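TetR-family transcriptional regulator (Streptomyces coelicolor, PDB 2G7L) probably acts as a transcriptional regulator that binds DNA through an N-terminal helix-turn-helix domain, as in other TetR-family proteins, and has an all-helical C-terminal domain. Local coordinates at residues L104-L115 with Q154-T165; Y124-L135 with V145-L153. All coordinates share one frame; numbering follows the deposited sequence.

Overall arrangement
From the N terminus the chain first builds the probable DNA-binding head, and helix 63-74 then leads into the C-terminal helical bundle. Helix 89-106 and helix 108-116 supply 104-115, the first half of contact 1. The chain goes on through helix 122-136 and turns into helix 142-161, where 145-153 packs back on 124-135 and closes contact 2 as a short loop. The same helix runs on from 154 and, with the loop after it, meets 104-115, closing the longer loop of contact 1, with contact 2 wholly within it. Helix 142-161 thus ties helix 122-136 to helix 108-116 and the end of helix 89-106, the two contact centres about 18 Å apart. Both contacts also touch the second subunit.

Contact 1 (L104-L115 with Q154-T165); sequences LFAHPQLARSAL and QDATATAAEQAT
In the helical bundle of the C-terminal domain, helix 108-115 crosses helix 154-161 at -131°, and Ala111 and Ala160 meet where the two run close. Small residues permit an axis separation of 7.8 Å. Ala111 CB lies 3.7 Å from Ala160 CB, a methyl that also presses unusually tightly on Leu104 CB. Beside it Thr157 is a knob among Leu104, Ala111, Ala114 and Leu115. Its CG2 enters this hole, while OG1 turns back to Leu153 O and Tyr100 OH. In exchange, Leu115 slides past Thr157 the other way and settles among Gln154, Thr157, Ala158 and Ala161.

Arg112 grips the C-terminal end of 154-165. Its CG passes the methyl of Ala161, and the chain, extended from CG to NE, brings NE to the Ala161 carbonyl. NE gives a hydrogen bond of 2.9 Å to Ala161 O, with the donor lying in the carbonyl plane. NH2 adds weak bonds to the same oxygen and to Gln163 O, and donates to a water that also takes the N-H of Thr165. Thr165 OG1 sits over one guanidinium face, offset toward its rim.

Gln163 covers Phe105. A bend at chi2 (-42°) lays its amide nearly flat over the ring, the two planes 8° apart, and CG stands 3.7 Å from the ring centroid in a CH-pi contact. The amide is fixed in rotation by a straight bond of 2.8 Å from Gln163 NE2 to Thr159 O. Leu71 of helix 63-74 packs on Leu104 and Ala114, and His67 of that helix is hydrogen-bonded to Ser113 OG. The crossing helices belong to the all-helical C-terminal domain of the TetR fold, and helix 63-74 probably links them to the DNA-binding domain, as in relatives.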
loop_
_atom_site.group_PDB
_atom_site.type_symbol
_atom_site.label_atom_id
_atom_site.label_comp_id
_atom_site.label_asym_id
_atom_site.label_seq_id
_atom_site.Cartn_x
_atom_site.Cartn_y
_atom_site.Cartn_z
ATOM N N LEU A 104 -1.672 -10.418 7.933
ATOM C CA LEU A 104 -0.686 -9.473 7.384
ATOM C C LEU A 104 0.152 -8.789 8.456
ATOM O O LEU A 104 1.336 -8.618 8.269
ATOM C CB LEU A 104 -1.383 -8.450 6.503
ATOM C CG LEU A 104 -1.539 -8.623 4.975
ATOM C CD1 LEU A 104 -1.384 -10.008 4.480
ATOM C CD2 LEU A 104 -2.774 -8.018 4.421
ATOM N N PHE A 105 -0.452 -8.396 9.572
ATOM C CA PHE A 105 0.287 -7.725 10.657
ATOM C C PHE A 105 1.330 -8.668 11.257
ATOM O O PHE A 105 2.369 -8.217 11.699
ATOM C CB PHE A 105 -0.661 -7.269 11.786
ATOM C CG PHE A 105 -1.265 -5.849 11.598
ATOM C CD1 PHE A 105 -1.805 -5.445 10.373
ATOM C CD2 PHE A 105 -1.307 -4.954 12.666
ATOM C CE1 PHE A 105 -2.388 -4.121 10.193
ATOM C CE2 PHE A 105 -1.903 -3.662 12.510
ATOM C CZ PHE A 105 -2.430 -3.252 11.250
ATOM N N ALA A 106 1.044 -9.972 11.280
ATOM C CA ALA A 106 2.030 -11.002 11.682
ATOM C C ALA A 106 3.176 -11.119 10.672
ATOM O O ALA A 106 4.284 -11.459 11.049
ATOM C CB ALA A 106 1.342 -12.364 11.903
ATOM N N HIS A 107 2.921 -10.811 9.388
ATOM C CA HIS A 107 3.937 -10.957 8.343
ATOM C C HIS A 107 4.081 -9.734 7.393
ATOM O O HIS A 107 3.774 -9.826 6.174
ATOM C CB HIS A 107 3.669 -12.224 7.534
ATOM C CG HIS A 107 3.550 -13.454 8.372
ATOM N ND1 HIS A 107 4.644 -14.199 8.763
ATOM C CD2 HIS A 107 2.467 -14.060 8.914
ATOM C CE1 HIS A 107 4.242 -15.213 9.506
ATOM N NE2 HIS A 107 2.929 -15.146 9.623
ATOM N N PRO A 108 4.556 -8.575 7.943
ATOM C CA PRO A 108 4.484 -7.320 7.157
ATOM C C PRO A 108 5.178 -7.335 5.842
ATOM O O PRO A 108 4.682 -6.725 4.892
ATOM C CB PRO A 108 5.015 -6.252 8.139
ATOM C CG PRO A 108 4.545 -6.797 9.496
ATOM C CD PRO A 108 5.007 -8.296 9.324
ATOM N N GLN A 109 6.269 -8.092 5.736
ATOM C CA GLN A 109 6.902 -8.263 4.441
ATOM C C GLN A 109 6.024 -8.978 3.441
ATOM O O GLN A 109 6.122 -8.698 2.261
ATOM C CB GLN A 109 8.248 -8.981 4.562
ATOM C CG GLN A 109 8.980 -9.156 3.232
ATOM C CD GLN A 109 9.181 -7.854 2.470
ATOM O OE1 GLN A 109 9.707 -6.890 3.038
ATOM N NE2 GLN A 109 8.796 -7.828 1.161
ATOM N N LEU A 110 5.129 -9.878 3.898
ATOM C CA LEU A 110 4.144 -10.443 2.957
ATOM C C LEU A 110 3.125 -9.428 2.447
ATOM O O LEU A 110 2.771 -9.450 1.256
ATOM C CB LEU A 110 3.432 -11.691 3.557
ATOM C CG LEU A 110 4.378 -12.898 3.880
ATOM C CD1 LEU A 110 3.548 -14.085 4.397
ATOM C CD2 LEU A 110 5.245 -13.269 2.649
ATOM N N ALA A 111 2.629 -8.561 3.335
ATOM C CA ALA A 111 1.813 -7.357 2.904
ATOM C C ALA A 111 2.604 -6.534 1.880
ATOM O O ALA A 111 2.071 -6.242 0.795
ATOM C CB ALA A 111 1.391 -6.461 4.094
ATOM N N ARG A 112 3.897 -6.238 2.172
ATOM C CA ARG A 112 4.703 -5.437 1.230
ATOM C C ARG A 112 4.802 -6.090 -0.119
ATOM O O ARG A 112 4.660 -5.433 -1.177
ATOM C CB ARG A 112 6.100 -5.141 1.765
ATOM C CG ARG A 112 6.108 -4.138 2.889
ATOM C CD ARG A 112 7.456 -4.087 3.618
ATOM N NE ARG A 112 7.167 -3.639 4.975
ATOM C CZ ARG A 112 8.063 -3.430 5.927
ATOM N NH1 ARG A 112 9.356 -3.565 5.682
ATOM N NH2 ARG A 112 7.677 -3.022 7.116
ATOM N N SER A 113 5.022 -7.400 -0.126
ATOM C CA SER A 113 5.150 -8.100 -1.400
ATOM C C SER A 113 3.818 -8.283 -2.080
ATOM O O SER A 113 3.743 -8.293 -3.315
ATOM C CB SER A 113 5.810 -9.465 -1.171
ATOM O OG SER A 113 7.125 -9.277 -0.687
ATOM N N ALA A 114 2.758 -8.437 -1.288
ATOM C CA ALA A 114 1.370 -8.560 -1.858
ATOM C C ALA A 114 0.945 -7.313 -2.710
ATOM O O ALA A 114 0.226 -7.415 -3.726
ATOM C CB ALA A 114 0.344 -8.869 -0.734
ATOM N N LEU A 115 1.521 -6.159 -2.401
ATOM C CA LEU A 115 1.318 -5.003 -3.315
ATOM C C LEU A 115 2.050 -5.143 -4.615
ATOM O O LEU A 115 1.596 -4.656 -5.621
ATOM C CB LEU A 115 1.636 -3.650 -2.642
ATOM C CG LEU A 115 0.831 -3.387 -1.370
ATOM C CD1 LEU A 115 1.548 -2.473 -0.398
ATOM C CD2 LEU A 115 -0.613 -2.928 -1.604
ATOM N N GLN A 154 -6.692 -3.995 -0.822
ATOM C CA GLN A 154 -5.509 -3.144 -0.964
ATOM C C GLN A 154 -5.289 -2.255 0.256
ATOM O O GLN A 154 -4.186 -2.008 0.641
ATOM C CB GLN A 154 -5.601 -2.263 -2.188
ATOM C CG GLN A 154 -4.214 -1.603 -2.493
ATOM C CD GLN A 154 -4.374 -0.488 -3.425
ATOM O OE1 GLN A 154 -4.223 -0.648 -4.617
ATOM N NE2 GLN A 154 -4.770 0.662 -2.899
ATOM N N ASP A 155 -6.363 -1.779 0.847
ATOM C CA ASP A 155 -6.318 -0.886 2.008
ATOM C C ASP A 155 -5.763 -1.613 3.237
ATOM O O ASP A 155 -4.907 -1.060 3.956
ATOM C CB ASP A 155 -7.731 -0.350 2.261
ATOM C CG ASP A 155 -7.856 0.435 3.590
ATOM O OD1 ASP A 155 -7.141 1.483 3.743
ATOM O OD2 ASP A 155 -8.671 -0.001 4.454
ATOM N N ALA A 156 -6.227 -2.839 3.505
ATOM C CA ALA A 156 -5.700 -3.586 4.648
ATOM C C ALA A 156 -4.233 -3.916 4.422
ATOM O O ALA A 156 -3.392 -3.773 5.310
ATOM C CB ALA A 156 -6.527 -4.899 4.893
ATOM N N THR A 157 -3.926 -4.316 3.193
ATOM C CA THR A 157 -2.576 -4.668 2.802
ATOM C C THR A 157 -1.648 -3.492 2.919
ATOM O O THR A 157 -0.547 -3.652 3.414
ATOM C CB THR A 157 -2.526 -5.131 1.334
ATOM O OG1 THR A 157 -3.535 -6.135 1.106
ATOM C CG2 THR A 157 -1.168 -5.692 0.976
ATOM N N ALA A 158 -2.055 -2.307 2.409
ATOM C CA ALA A 158 -1.205 -1.087 2.547
ATOM C C ALA A 158 -0.976 -0.761 4.004
ATOM O O ALA A 158 0.138 -0.434 4.380
ATOM C CB ALA A 158 -1.793 0.109 1.787
ATOM N N THR A 159 -1.983 -0.893 4.836
ATOM C CA THR A 159 -1.825 -0.571 6.277
ATOM C C THR A 159 -0.926 -1.560 7.036
ATOM O O THR A 159 -0.194 -1.189 7.972
ATOM C CB THR A 159 -3.193 -0.442 7.020
ATOM O OG1 THR A 159 -3.986 0.603 6.425
ATOM C CG2 THR A 159 -2.991 -0.064 8.512
ATOM N N ALA A 160 -1.040 -2.840 6.691
ATOM C CA ALA A 160 -0.136 -3.865 7.266
ATOM C C ALA A 160 1.318 -3.693 6.770
ATOM O O ALA A 160 2.267 -3.927 7.523
ATOM C CB ALA A 160 -0.671 -5.281 6.958
ATOM N N ALA A 161 1.477 -3.256 5.507
ATOM C CA ALA A 161 2.797 -2.898 4.945
ATOM C C ALA A 161 3.632 -1.919 5.767
ATOM O O ALA A 161 4.876 -2.021 5.797
ATOM C CB ALA A 161 2.671 -2.420 3.468
ATOM N N GLU A 162 2.939 -0.960 6.386
ATOM C CA GLU A 162 3.509 0.094 7.233
ATOM C C GLU A 162 3.900 -0.392 8.615
ATOM O O GLU A 162 4.484 0.369 9.367
ATOM C CB GLU A 162 2.500 1.246 7.401
ATOM C CG GLU A 162 2.029 2.001 6.080
ATOM C CD GLU A 162 1.043 3.184 6.378
ATOM O OE1 GLU A 162 1.208 4.263 5.750
ATOM O OE2 GLU A 162 0.104 3.046 7.224
ATOM N N GLN A 163 3.538 -1.636 8.976
ATOM C CA GLN A 163 3.915 -2.220 10.279
ATOM C C GLN A 163 5.374 -2.693 10.277
ATOM O O GLN A 163 5.887 -3.157 9.244
ATOM C CB GLN A 163 2.973 -3.363 10.694
ATOM C CG GLN A 163 1.459 -3.005 10.782
ATOM C CD GLN A 163 1.188 -1.635 11.428
ATOM O OE1 GLN A 163 1.627 -1.376 12.546
ATOM N NE2 GLN A 163 0.478 -0.746 10.699
ATOM N N ALA A 164 6.040 -2.549 11.431
ATOM C CA ALA A 164 7.464 -2.917 11.585
ATOM C C ALA A 164 7.702 -4.408 11.258
ATOM O O ALA A 164 7.090 -5.278 11.883
ATOM C CB ALA A 164 7.954 -2.600 13.014
ATOM N N THR A 165 8.569 -4.688 10.277
ATOM C CA THR A 165 9.011 -6.067 9.949
ATOM C C THR A 165 9.785 -6.706 11.100
ATOM O O THR A 165 9.423 -7.785 11.573
ATOM C CB THR A 165 9.832 -6.121 8.607
ATOM O OG1 THR A 165 8.946 -6.443 7.534
ATOM C CG2 THR A 165 10.930 -7.148 8.628
HETATM O O HOH W 1 10.412 -2.757 8.830
#

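Contact 2 (Y124-L135 with V145-L153); sequences YLRLVERVLELL and VAWGVDKLL
Leu135 pushes into the helix 145-153 as a knob among Val145, Gly148, Val149 and Leu152. Its CB rests at the limit of contact between Val149 CG1 and Val145 CG2. A chi1 of -171°, with CG pointing opposite the backbone N, turns the isobutyl end to Val145, where CG comes 4.0 Å from Val145 CB. At the tip, CD2 does most of the touching: Leu135 CD2 lies 3.7 Å from Val145 O and 3.8 Å from Val149 CG1. The same methyl reaches Leu152 CD1 and the backbone carbon of Gly148 at about equal distance.

One turn back, Leu132 crosses Val149 at about a right angle. Its CD2 lies 3.6 Å from Val149 CG2 and also reaches Val145 CG2, so one methyl bridges two valines. Replacing Leu132 with an alanine would probably open a gap beside both valine methyls and leave Val149 CG2 without its partner across the helices.

These two helices follow one another in the chain, joined by a short connection, and run at 122° to each other in the all-helical C-terminal domain of the TetR fold. Helix 89-106 covers the seam with Val96, which packs on Leu127 and Val131; helix 206-223 closes over Leu152.

Toward the other end, Leu153 splits its methyls between two neighbours. CD2 slides alongside Leu127, 3.8 Å from Leu127 CD2, whereas CD1 meets the outer end of Tyr124, 3.5 Å from its OH. The Tyr124 ring is backed on one face by Val128 CG1, which also approaches Leu153 CD1. Elsewhere on helix 145-153, Asp150 forms a salt bridge with Arg209 of the second subunit, and that arginine makes a cation-pi contact with Trp147.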
loop_
_atom_site.group_PDB
_atom_site.type_symbol
_atom_site.label_atom_id
_atom_site.label_comp_id
_atom_site.label_asym_id
_atom_site.label_seq_id
_atom_site.Cartn_x
_atom_site.Cartn_y
_atom_site.Cartn_z
ATOM N N TYR A 124 -6.850 -17.517 -1.458
ATOM C CA TYR A 124 -7.019 -16.107 -1.777
ATOM C C TYR A 124 -8.268 -15.998 -2.610
ATOM O O TYR A 124 -9.109 -15.137 -2.341
ATOM C CB TYR A 124 -5.813 -15.492 -2.528
ATOM C CG TYR A 124 -5.900 -13.950 -2.667
ATOM C CD1 TYR A 124 -5.711 -13.127 -1.565
ATOM C CD2 TYR A 124 -6.161 -13.349 -3.877
ATOM C CE1 TYR A 124 -5.779 -11.701 -1.668
ATOM C CE2 TYR A 124 -6.228 -11.921 -4.001
ATOM C CZ TYR A 124 -6.040 -11.118 -2.873
ATOM O OH TYR A 124 -6.087 -9.700 -2.929
ATOM N N LEU A 125 -8.397 -16.861 -3.615
ATOM C CA LEU A 125 -9.648 -16.955 -4.369
ATOM C C LEU A 125 -10.884 -17.202 -3.462
ATOM O O LEU A 125 -11.965 -16.702 -3.759
ATOM C CB LEU A 125 -9.532 -18.049 -5.456
ATOM C CG LEU A 125 -9.188 -17.519 -6.855
ATOM C CD1 LEU A 125 -7.928 -16.644 -6.808
ATOM C CD2 LEU A 125 -8.998 -18.717 -7.774
ATOM N N ARG A 126 -10.714 -17.950 -2.372
ATOM C CA ARG A 126 -11.778 -18.130 -1.395
ATOM C C ARG A 126 -12.074 -16.895 -0.537
ATOM O O ARG A 126 -13.244 -16.602 -0.231
ATOM C CB ARG A 126 -11.519 -19.336 -0.466
ATOM C CG ARG A 126 -11.914 -20.713 -1.137
ATOM C CD ARG A 126 -11.707 -21.885 -0.149
ATOM N NE ARG A 126 -10.727 -21.556 0.894
ATOM C CZ ARG A 126 -10.989 -21.439 2.203
ATOM N NH1 ARG A 126 -12.236 -21.636 2.658
ATOM N NH2 ARG A 126 -9.994 -21.114 3.057
ATOM N N LEU A 127 -11.005 -16.238 -0.071
ATOM C CA LEU A 127 -11.132 -14.902 0.518
ATOM C C LEU A 127 -11.842 -13.967 -0.408
ATOM O O LEU A 127 -12.795 -13.359 0.008
ATOM C CB LEU A 127 -9.777 -14.307 0.882
ATOM C CG LEU A 127 -9.811 -12.895 1.507
ATOM C CD1 LEU A 127 -10.191 -12.972 2.990
ATOM C CD2 LEU A 127 -8.367 -12.366 1.375
ATOM N N VAL A 128 -11.412 -13.830 -1.650
ATOM C CA VAL A 128 -12.098 -12.901 -2.529
ATOM C C VAL A 128 -13.566 -13.239 -2.781
ATOM O O VAL A 128 -14.404 -12.339 -2.739
ATOM C CB VAL A 128 -11.279 -12.295 -3.804
ATOM C CG1 VAL A 128 -9.756 -12.554 -3.816
ATOM C CG2 VAL A 128 -12.036 -12.258 -5.181
ATOM N N GLU A 129 -13.868 -14.538 -2.987
ATOM C CA GLU A 129 -15.248 -14.999 -3.242
ATOM C C GLU A 129 -16.148 -14.543 -2.077
ATOM O O GLU A 129 -17.197 -14.016 -2.274
ATOM C CB GLU A 129 -15.245 -16.562 -3.382
ATOM C CG GLU A 129 -16.618 -17.184 -3.316
ATOM C CD GLU A 129 -17.354 -16.958 -4.587
ATOM O OE1 GLU A 129 -16.663 -16.540 -5.549
ATOM O OE2 GLU A 129 -18.621 -17.169 -4.626
ATOM N N ARG A 130 -15.695 -14.758 -0.864
ATOM C CA ARG A 130 -16.412 -14.441 0.316
ATOM C C ARG A 130 -16.582 -12.917 0.553
ATOM O O ARG A 130 -17.595 -12.467 1.077
ATOM C CB ARG A 130 -15.612 -15.011 1.482
ATOM C CG ARG A 130 -16.238 -14.756 2.883
ATOM C CD ARG A 130 -17.678 -15.408 2.980
ATOM N NE ARG A 130 -18.185 -15.304 4.351
ATOM C CZ ARG A 130 -19.481 -15.354 4.681
ATOM N NH1 ARG A 130 -20.430 -15.481 3.731
ATOM N NH2 ARG A 130 -19.803 -15.225 5.961
ATOM N N VAL A 131 -15.564 -12.125 0.238
ATOM C CA VAL A 131 -15.629 -10.684 0.494
ATOM C C VAL A 131 -16.621 -10.178 -0.471
ATOM O O VAL A 131 -17.435 -9.345 -0.131
ATOM C CB VAL A 131 -14.263 -10.025 0.261
ATOM C CG1 VAL A 131 -14.426 -8.485 0.168
ATOM C CG2 VAL A 131 -13.409 -10.337 1.386
ATOM N N LEU A 132 -16.587 -10.732 -1.687
ATOM C CA LEU A 132 -17.481 -10.295 -2.727
ATOM C C LEU A 132 -18.970 -10.612 -2.387
ATOM O O LEU A 132 -19.884 -9.777 -2.608
ATOM C CB LEU A 132 -17.122 -11.010 -4.012
ATOM C CG LEU A 132 -16.080 -10.519 -4.986
ATOM C CD1 LEU A 132 -15.781 -11.600 -6.059
ATOM C CD2 LEU A 132 -16.573 -9.309 -5.684
ATOM N N GLU A 133 -19.176 -11.819 -1.852
ATOM C CA GLU A 133 -20.495 -12.315 -1.444
ATOM C C GLU A 133 -21.140 -11.375 -0.432
ATOM O O GLU A 133 -22.289 -10.985 -0.564
ATOM C CB GLU A 133 -20.276 -13.676 -0.750
ATOM C CG GLU A 133 -21.474 -14.607 -0.703
ATOM C CD GLU A 133 -21.244 -15.769 0.289
ATOM O OE1 GLU A 133 -22.190 -16.041 1.069
ATOM O OE2 GLU A 133 -20.120 -16.366 0.348
ATOM N N LEU A 134 -20.393 -11.104 0.625
ATOM C CA LEU A 134 -20.821 -10.217 1.697
ATOM C C LEU A 134 -21.049 -8.785 1.181
ATOM O O LEU A 134 -22.106 -8.175 1.387
ATOM C CB LEU A 134 -19.767 -10.226 2.796
ATOM C CG LEU A 134 -19.681 -11.506 3.619
ATOM C CD1 LEU A 134 -18.617 -11.417 4.692
ATOM C CD2 LEU A 134 -21.022 -11.816 4.349
ATOM N N LEU A 135 -20.055 -8.234 0.501
ATOM C CA LEU A 135 -20.216 -6.868 0.035
ATOM C C LEU A 135 -21.436 -6.714 -0.849
ATOM O O LEU A 135 -22.103 -5.680 -0.858
ATOM C CB LEU A 135 -18.930 -6.350 -0.680
ATOM C CG LEU A 135 -18.937 -4.837 -1.002
ATOM C CD1 LEU A 135 -19.213 -3.897 0.260
ATOM C CD2 LEU A 135 -17.693 -4.428 -1.778
ATOM N N VAL A 145 -19.312 -3.342 -6.323
ATOM C CA VAL A 145 -18.828 -4.436 -5.444
ATOM C C VAL A 145 -17.515 -5.074 -5.968
ATOM O O VAL A 145 -16.696 -5.432 -5.189
ATOM C CB VAL A 145 -19.940 -5.397 -4.855
ATOM C CG1 VAL A 145 -21.399 -5.023 -5.233
ATOM C CG2 VAL A 145 -19.564 -6.848 -4.797
ATOM N N ALA A 146 -17.347 -5.116 -7.276
ATOM C CA ALA A 146 -16.195 -5.688 -7.953
ATOM C C ALA A 146 -14.922 -4.833 -7.723
ATOM O O ALA A 146 -13.920 -5.375 -7.284
ATOM C CB ALA A 146 -16.519 -5.803 -9.496
ATOM N N TRP A 147 -14.988 -3.507 -7.997
ATOM C CA TRP A 147 -13.886 -2.588 -7.710
ATOM C C TRP A 147 -13.720 -2.356 -6.216
ATOM O O TRP A 147 -12.600 -2.142 -5.717
ATOM C CB TRP A 147 -14.060 -1.294 -8.498
ATOM C CG TRP A 147 -13.873 -1.456 -9.990
ATOM C CD1 TRP A 147 -13.923 -2.600 -10.691
ATOM C CD2 TRP A 147 -13.615 -0.406 -10.947
ATOM N NE1 TRP A 147 -13.752 -2.340 -12.078
ATOM C CE2 TRP A 147 -13.566 -0.993 -12.230
ATOM C CE3 TRP A 147 -13.397 0.971 -10.831
ATOM C CZ2 TRP A 147 -13.301 -0.243 -13.403
ATOM C CZ3 TRP A 147 -13.166 1.701 -11.974
ATOM C CH2 TRP A 147 -13.122 1.103 -13.239
ATOM N N GLY A 148 -14.801 -2.498 -5.453
ATOM C CA GLY A 148 -14.723 -2.287 -4.035
ATOM C C GLY A 148 -13.921 -3.303 -3.258
ATOM O O GLY A 148 -13.197 -2.983 -2.322
ATOM N N VAL A 149 -14.078 -4.573 -3.554
ATOM C CA VAL A 149 -13.344 -5.575 -2.765
ATOM C C VAL A 149 -11.810 -5.452 -3.027
ATOM O O VAL A 149 -11.081 -5.671 -2.127
ATOM C CB VAL A 149 -13.826 -7.062 -3.087
ATOM C CG1 VAL A 149 -15.330 -7.275 -2.611
ATOM C CG2 VAL A 149 -13.760 -7.281 -4.546
ATOM N N ASP A 150 -11.374 -5.173 -4.259
ATOM C CA ASP A 150 -9.980 -4.777 -4.546
ATOM C C ASP A 150 -9.486 -3.650 -3.619
ATOM O O ASP A 150 -8.432 -3.758 -2.952
ATOM C CB ASP A 150 -9.914 -4.324 -6.008
ATOM C CG ASP A 150 -9.565 -5.482 -6.973
ATOM O OD1 ASP A 150 -9.947 -6.657 -6.678
ATOM O OD2 ASP A 150 -8.887 -5.222 -8.021
ATOM N N LYS A 151 -10.297 -2.593 -3.477
ATOM C CA LYS A 151 -9.971 -1.465 -2.599
ATOM C C LYS A 151 -9.951 -1.824 -1.154
ATOM O O LYS A 151 -9.062 -1.387 -0.444
ATOM C CB LYS A 151 -10.955 -0.280 -2.819
ATOM C CG LYS A 151 -10.509 0.551 -4.027
ATOM C CD LYS A 151 -11.334 0.381 -5.307
ATOM C CE LYS A 151 -10.475 0.441 -6.714
ATOM N NZ LYS A 151 -10.514 -1.000 -7.312
ATOM N N LEU A 152 -10.939 -2.596 -0.675
ATOM C CA LEU A 152 -10.896 -3.090 0.741
ATOM C C LEU A 152 -9.671 -3.986 1.033
ATOM O O LEU A 152 -9.065 -3.949 2.108
ATOM C CB LEU A 152 -12.178 -3.853 1.048
ATOM C CG LEU A 152 -13.486 -3.090 1.206
ATOM C CD1 LEU A 152 -14.651 -4.041 1.009
ATOM C CD2 LEU A 152 -13.482 -2.271 2.583
ATOM N N LEU A 153 -9.270 -4.784 0.051
ATOM C CA LEU A 153 -8.102 -5.653 0.257
ATOM C C LEU A 153 -6.807 -4.833 0.210
ATOM O O LEU A 153 -5.920 -5.000 1.071
ATOM C CB LEU A 153 -8.085 -6.812 -0.790
ATOM C CG LEU A 153 -9.126 -7.945 -0.512
ATOM C CD1 LEU A 153 -9.264 -8.952 -1.653
ATOM C CD2 LEU A 153 -8.828 -8.610 0.786
#